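Local coordinates for protein aminoglycoside N(3)-acetyltransferase (Enterobacter cloacae, PDB 6NP3) that transfers an acetyl group from acetyl-CoA to N3 of 2-deoxystreptamine aminoglycosides such as gentamicin, and so probably confers resistance to these antibiotics, at residues 60-63 against 64-68; 75-78 against 79-82. All blocks are in the same frame, centred on the assembly; numbering follows the deposited sequence.

Contact 1: residues 60-63 against 64-68. With LLL ((2R,3R,4R,5R)-2-((1S,2S,3R,4S,6R)-4,6-diamino-3-((2R,3R,6S)-3-amino-6-(aminomethyl)-tetrahydro-2H-pyran-2-yloxy)-2-hydr oxycyclohexyloxy)-5-methyl-4-(methylamino)-tetrahydro-2H-pyran-3,5-diol), chain B.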
loop_
_atom_site.group_PDB
_atom_site.type_symbol
_atom_site.label_atom_id
_atom_site.label_comp_id
_atom_site.label_asym_id
_atom_site.label_seq_id
_atom_site.Cartn_x
_atom_site.Cartn_y
_atom_site.Cartn_z
ATOM N N VAL A 60 -0.411 -5.055 -1.265
ATOM C CA VAL A 60 -0.240 -6.427 -0.797
ATOM C C VAL A 60 1.119 -7.025 -1.147
ATOM O O VAL A 60 1.579 -7.948 -0.465
ATOM C CB VAL A 60 -1.382 -7.362 -1.243
ATOM C CG1 VAL A 60 -2.743 -6.769 -0.858
ATOM C CG2 VAL A 60 -1.363 -7.637 -2.740
ATOM N N SER A 61 1.760 -6.522 -2.193
ATOM C CA SER A 61 3.065 -7.036 -2.651
ATOM C C SER A 61 2.977 -8.552 -2.862
ATOM O O SER A 61 1.942 -9.075 -3.294
ATOM C CB SER A 61 4.123 -6.557 -1.685
ATOM O OG SER A 61 5.437 -6.897 -2.098
ATOM N N TRP A 62 4.080 -9.252 -2.600
ATOM C CA TRP A 62 4.239 -10.658 -2.962
ATOM C C TRP A 62 5.214 -11.269 -1.967
ATOM O O TRP A 62 6.341 -10.779 -1.814
ATOM C CB TRP A 62 4.807 -10.753 -4.369
ATOM C CG TRP A 62 5.077 -12.138 -4.897
ATOM C CD1 TRP A 62 4.532 -13.319 -4.482
ATOM C CD2 TRP A 62 5.938 -12.456 -5.970
ATOM N NE1 TRP A 62 5.016 -14.358 -5.234
ATOM C CE2 TRP A 62 5.859 -13.850 -6.175
ATOM C CE3 TRP A 62 6.736 -11.698 -6.806
ATOM C CZ2 TRP A 62 6.603 -14.502 -7.136
ATOM C CZ3 TRP A 62 7.462 -12.346 -7.778
ATOM C CH2 TRP A 62 7.386 -13.735 -7.940
ATOM N N ARG A 63 4.781 -12.358 -1.322
ATOM C CA ARG A 63 5.620 -13.106 -0.383
ATOM C C ARG A 63 6.988 -13.427 -0.963
ATOM O O ARG A 63 8.005 -13.329 -0.267
ATOM C CB ARG A 63 4.903 -14.404 -0.019
ATOM C CG ARG A 63 5.612 -15.252 1.023
ATOM C CD ARG A 63 4.972 -16.629 1.100
ATOM N NE ARG A 63 5.435 -17.491 0.018
ATOM C CZ ARG A 63 5.058 -18.755 -0.145
ATOM N NH1 ARG A 63 4.190 -19.302 0.687
ATOM N NH2 ARG A 63 5.537 -19.464 -1.152
ATOM N N ASP A 64 7.032 -13.780 -2.239
ATOM C CA ASP A 64 8.247 -14.288 -2.868
ATOM C C ASP A 64 8.839 -13.291 -3.863
ATOM O O ASP A 64 9.566 -13.669 -4.781
ATOM C CB ASP A 64 7.990 -15.656 -3.505
ATOM C CG ASP A 64 7.479 -16.677 -2.501
ATOM O OD1 ASP A 64 8.006 -16.703 -1.381
ATOM O OD2 ASP A 64 6.544 -17.427 -2.832
ATOM N N SER A 65 8.636 -12.011 -3.642
ATOM C CA SER A 65 9.265 -11.042 -4.515
ATOM C C SER A 65 10.787 -11.159 -4.405
ATOM O O SER A 65 11.325 -11.083 -3.297
ATOM C CB SER A 65 8.844 -9.651 -4.076
ATOM O OG SER A 65 9.603 -8.721 -4.811
ATOM N N PRO A 66 11.511 -11.308 -5.520
ATOM C CA PRO A 66 12.975 -11.404 -5.485
ATOM C C PRO A 66 13.670 -10.041 -5.467
ATOM O O PRO A 66 14.658 -9.814 -6.180
ATOM C CB PRO A 66 13.290 -12.184 -6.757
ATOM C CG PRO A 66 12.254 -11.730 -7.727
ATOM C CD PRO A 66 11.005 -11.502 -6.890
ATOM N N TYR A 67 13.165 -9.140 -4.620
ATOM C CA TYR A 67 13.689 -7.782 -4.548
ATOM C C TYR A 67 15.133 -7.775 -4.067
ATOM O O TYR A 67 16.033 -7.302 -4.768
ATOM C CB TYR A 67 12.782 -6.951 -3.632
ATOM C CG TYR A 67 13.104 -5.489 -3.572
ATOM C CD1 TYR A 67 14.004 -4.990 -2.634
ATOM C CD2 TYR A 67 12.489 -4.599 -4.428
ATOM C CE1 TYR A 67 14.288 -3.628 -2.570
ATOM C CE2 TYR A 67 12.764 -3.249 -4.376
ATOM C CZ TYR A 67 13.668 -2.766 -3.451
ATOM O OH TYR A 67 13.937 -1.402 -3.415
ATOM N N GLU A 68 15.367 -8.248 -2.848
ATOM C CA GLU A 68 16.728 -8.231 -2.330
ATOM C C GLU A 68 17.666 -9.056 -3.203
ATOM O O GLU A 68 18.834 -8.689 -3.383
ATOM C CB GLU A 68 16.745 -8.755 -0.900
ATOM C CG GLU A 68 16.376 -7.726 0.166
ATOM C CD GLU A 68 14.896 -7.682 0.490
ATOM O OE1 GLU A 68 14.164 -8.622 0.128
ATOM O OE2 GLU A 68 14.460 -6.698 1.117
HETATM C C11 LLL B . 9.582 -0.633 5.519
HETATM O O11 LLL B . 8.627 -0.069 4.582
HETATM C C21 LLL B . 8.865 -0.776 6.859
HETATM N N21 LLL B . 7.605 -1.466 6.605
HETATM C C31 LLL B . 8.501 0.559 7.394
HETATM C C41 LLL B . 9.779 1.358 7.595
HETATM C C51 LLL B . 10.504 1.434 6.256
HETATM O O51 LLL B . 10.748 0.151 5.750
HETATM C C61 LLL B . 11.841 2.124 6.419
HETATM N N61 LLL B . 12.500 2.159 5.114
HETATM C C12 LLL B . 8.097 -0.908 0.484
HETATM N N12 LLL B . 8.182 -0.973 -0.969
HETATM C C22 LLL B . 7.866 0.523 0.966
HETATM C C32 LLL B . 7.716 0.480 2.473
HETATM N N32 LLL B . 7.466 1.835 2.972
HETATM C C42 LLL B . 8.953 -0.063 3.189
HETATM C C52 LLL B . 9.297 -1.442 2.624
HETATM O O52 LLL B . 10.540 -1.839 3.154
HETATM C C62 LLL B . 9.390 -1.445 1.111
HETATM O O62 LLL B . 9.553 -2.784 0.681
HETATM C C13 LLL B . 10.644 -3.068 -0.198
HETATM C C23 LLL B . 10.196 -4.233 -1.076
HETATM O O23 LLL B . 8.984 -3.869 -1.705
HETATM C C33 LLL B . 9.915 -5.482 -0.220
HETATM N N33 LLL B . 9.594 -6.631 -1.095
HETATM C C43 LLL B . 11.165 -5.782 0.634
HETATM O O43 LLL B . 12.170 -6.223 -0.257
HETATM C C53 LLL B . 11.615 -4.526 1.388
HETATM O O53 LLL B . 11.834 -3.431 0.529
HETATM C C83 LLL B . 10.852 -6.870 1.669
HETATM C C93 LLL B . 8.312 -7.253 -0.699
#
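Trp62 and Ser65 are the ends of a type I beta turn, closed by a bond from Ser65 N to Trp62 O at 3.2 Å. A second, tighter bend follows at once, an inverse gamma turn centred on Pro66, whose fixed phi suits both that bend and the N-cap of helix 67-70. The Trp62 indole folds back under the turn because CG is anti to the backbone N (chi1 178°). One ring face then lies against the peptide between Asp64 and Ser65, with Asp64 C 3.7 Å above its centre, while Asp64 CB makes an off-centre CH-pi contact with the five-membered ring. Pro66 CD meets the far end of the indole at CZ3, 3.7 Å away, and Phe87 packs edge-to-face on the same ring system. On the solvent side, Arg63 bends at chi3 (80°) and grips the neighbouring carboxylate side-on: NE reaches Asp64 OD1 at 3.0 Å, and NH2 meets the syn lone pair of Asp64 OD2 at 2.8 Å. The guanidinium and carboxylate planes are 59° apart, so this side-on pair is not coplanar. Ser65 OG is hydrogen-bonded to Asp118 OD1, and the same carboxylate binds gentamicin through OD2, which puts Ser65 behind a residue that touches the drug. Beyond the turn, C23 of the bound gentamicin sits 4.0 Å above the centre of one face of the Tyr67 ring, and Glu68 OE2 accepts a 2.7 Å hydrogen bond from the drug's O43. The Glu68 carboxylate probably also favours a polycationic aminoglycoside electrostatically.

Contact 2: residues 75-78 against 79-82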
loop_
_atom_site.group_PDB
_atom_site.type_symbol
_atom_site.label_atom_id
_atom_site.label_comp_id
_atom_site.label_asym_id
_atom_site.label_seq_id
_atom_site.Cartn_x
_atom_site.Cartn_y
_atom_site.Cartn_z
ATOM N N ALA A 75 20.922 -7.552 -14.187
ATOM C CA ALA A 75 20.143 -8.698 -14.635
ATOM C C ALA A 75 20.000 -9.614 -13.440
ATOM O O ALA A 75 20.837 -9.571 -12.536
ATOM C CB ALA A 75 20.857 -9.442 -15.772
ATOM N N PRO A 76 18.950 -10.426 -13.383
ATOM C CA PRO A 76 18.826 -11.376 -12.279
ATOM C C PRO A 76 20.017 -12.318 -12.257
ATOM O O PRO A 76 20.431 -12.825 -13.309
ATOM C CB PRO A 76 17.526 -12.137 -12.586
ATOM C CG PRO A 76 17.297 -11.945 -14.023
ATOM C CD PRO A 76 17.890 -10.594 -14.390
ATOM N N PRO A 77 20.592 -12.579 -11.080
ATOM C CA PRO A 77 21.682 -13.560 -11.004
ATOM C C PRO A 77 21.235 -14.909 -11.541
ATOM O O PRO A 77 20.068 -15.282 -11.440
ATOM C CB PRO A 77 21.991 -13.637 -9.508
ATOM C CG PRO A 77 21.593 -12.304 -8.983
ATOM C CD PRO A 77 20.362 -11.907 -9.789
ATOM N N ALA A 78 22.194 -15.652 -12.108
ATOM C CA ALA A 78 21.872 -16.837 -12.903
ATOM C C ALA A 78 20.978 -17.822 -12.166
ATOM O O ALA A 78 20.022 -18.350 -12.744
ATOM C CB ALA A 78 23.163 -17.530 -13.332
ATOM N N ALA A 79 21.291 -18.104 -10.902
ATOM C CA ALA A 79 20.532 -19.101 -10.155
ATOM C C ALA A 79 19.124 -18.620 -9.848
ATOM O O ALA A 79 18.189 -19.428 -9.828
ATOM C CB ALA A 79 21.268 -19.457 -8.870
ATOM N N ILE A 80 18.964 -17.320 -9.596
ATOM C CA ILE A 80 17.639 -16.724 -9.435
ATOM C C ILE A 80 16.871 -16.808 -10.740
ATOM O O ILE A 80 15.701 -17.215 -10.771
ATOM C CB ILE A 80 17.798 -15.258 -8.995
ATOM C CG1 ILE A 80 18.579 -15.153 -7.684
ATOM C CG2 ILE A 80 16.444 -14.573 -8.881
ATOM C CD1 ILE A 80 17.937 -15.814 -6.501
ATOM N N ALA A 81 17.517 -16.408 -11.836
ATOM C CA ALA A 81 16.860 -16.348 -13.128
ATOM C C ALA A 81 16.319 -17.711 -13.511
ATOM O O ALA A 81 15.241 -17.811 -14.109
ATOM C CB ALA A 81 17.850 -15.851 -14.187
ATOM N N GLN A 82 17.072 -18.777 -13.201
ATOM C CA GLN A 82 16.670 -20.095 -13.682
ATOM C C GLN A 82 15.420 -20.600 -12.973
ATOM O O GLN A 82 14.561 -21.230 -13.605
ATOM C CB GLN A 82 17.791 -21.136 -13.565
ATOM C CG GLN A 82 17.268 -22.492 -14.055
ATOM C CD GLN A 82 18.287 -23.607 -14.136
ATOM O OE1 GLN A 82 19.156 -23.743 -13.287
ATOM N NE2 GLN A 82 18.146 -24.443 -15.154
#
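The carbonyl oxygen of Pro77 receives Ala81 N at 2.8 Å, with an N-H...O angle of 166°. One residue further on, Ala78 O accepts Gln82 N at 3.0 Å with a more bent angle of 144°. The close approach of Ile80 CB to Pro77 O, 3.3 Å, is a consequence of the helical turn. These i to i+4 bonds open the short helix 78-83, with Pro77 as its N-cap residue. Proline suits that place: the helix does not call on the N-H of its N-cap residue, so proline loses nothing there, and the extended backbone of Pro77 directs its carbonyl into the first turn. The preceding Pro76 keeps the incoming chain extended and turns its ring back over the first helical turn, where CG rests 3.9 Å from Ala81 CB. The small methyl of Ala81 lets the Pro76 ring lie close to the helix. Pro77 CB touches Ile80 CG1 at 4.2 Å, a looser apolar contact; with CG1 opposite the carbonyl carbon (chi1 -59°), the branch comes alongside the backbone N, on the side of Pro77 CB. The branched apolar side chain of Ile80 also offers surfaces to Trp199 of strand 196-205 and to Gln69 and Thr70 of helix 67-70. The same tryptophan touches Pro76 and donates its indole N-H to Ala81 O, while Arg197 binds Gln82 O, fastening this helix to the two-stranded antiparallel sheet. On the exposed flank sit the small methyls of Ala78 and Ala79, and the extended Gln82 side chain carries its amide away from residues 75-78.

Contacts 1 and 2 follow each other in the chain, the first leading into helix 67-70 and the second into helix 78-83. Their centres are 15 Å apart and their nearest atoms about 4 Å, without touching. Helix 67-70 connects them indirectly: Thr70, which Ile80 of contact 2 touches, has its OG1 hydrogen-bonded to Pro66 O of contact 1. Both contacts also meet the two-stranded sheet, contact 1 at strand 184-193 and contact 2 at strand 196-205. They differ in their relation to gentamicin: contact 1 helps form its pocket, whereas the Ile80 side chain is about 13 Å from the drug.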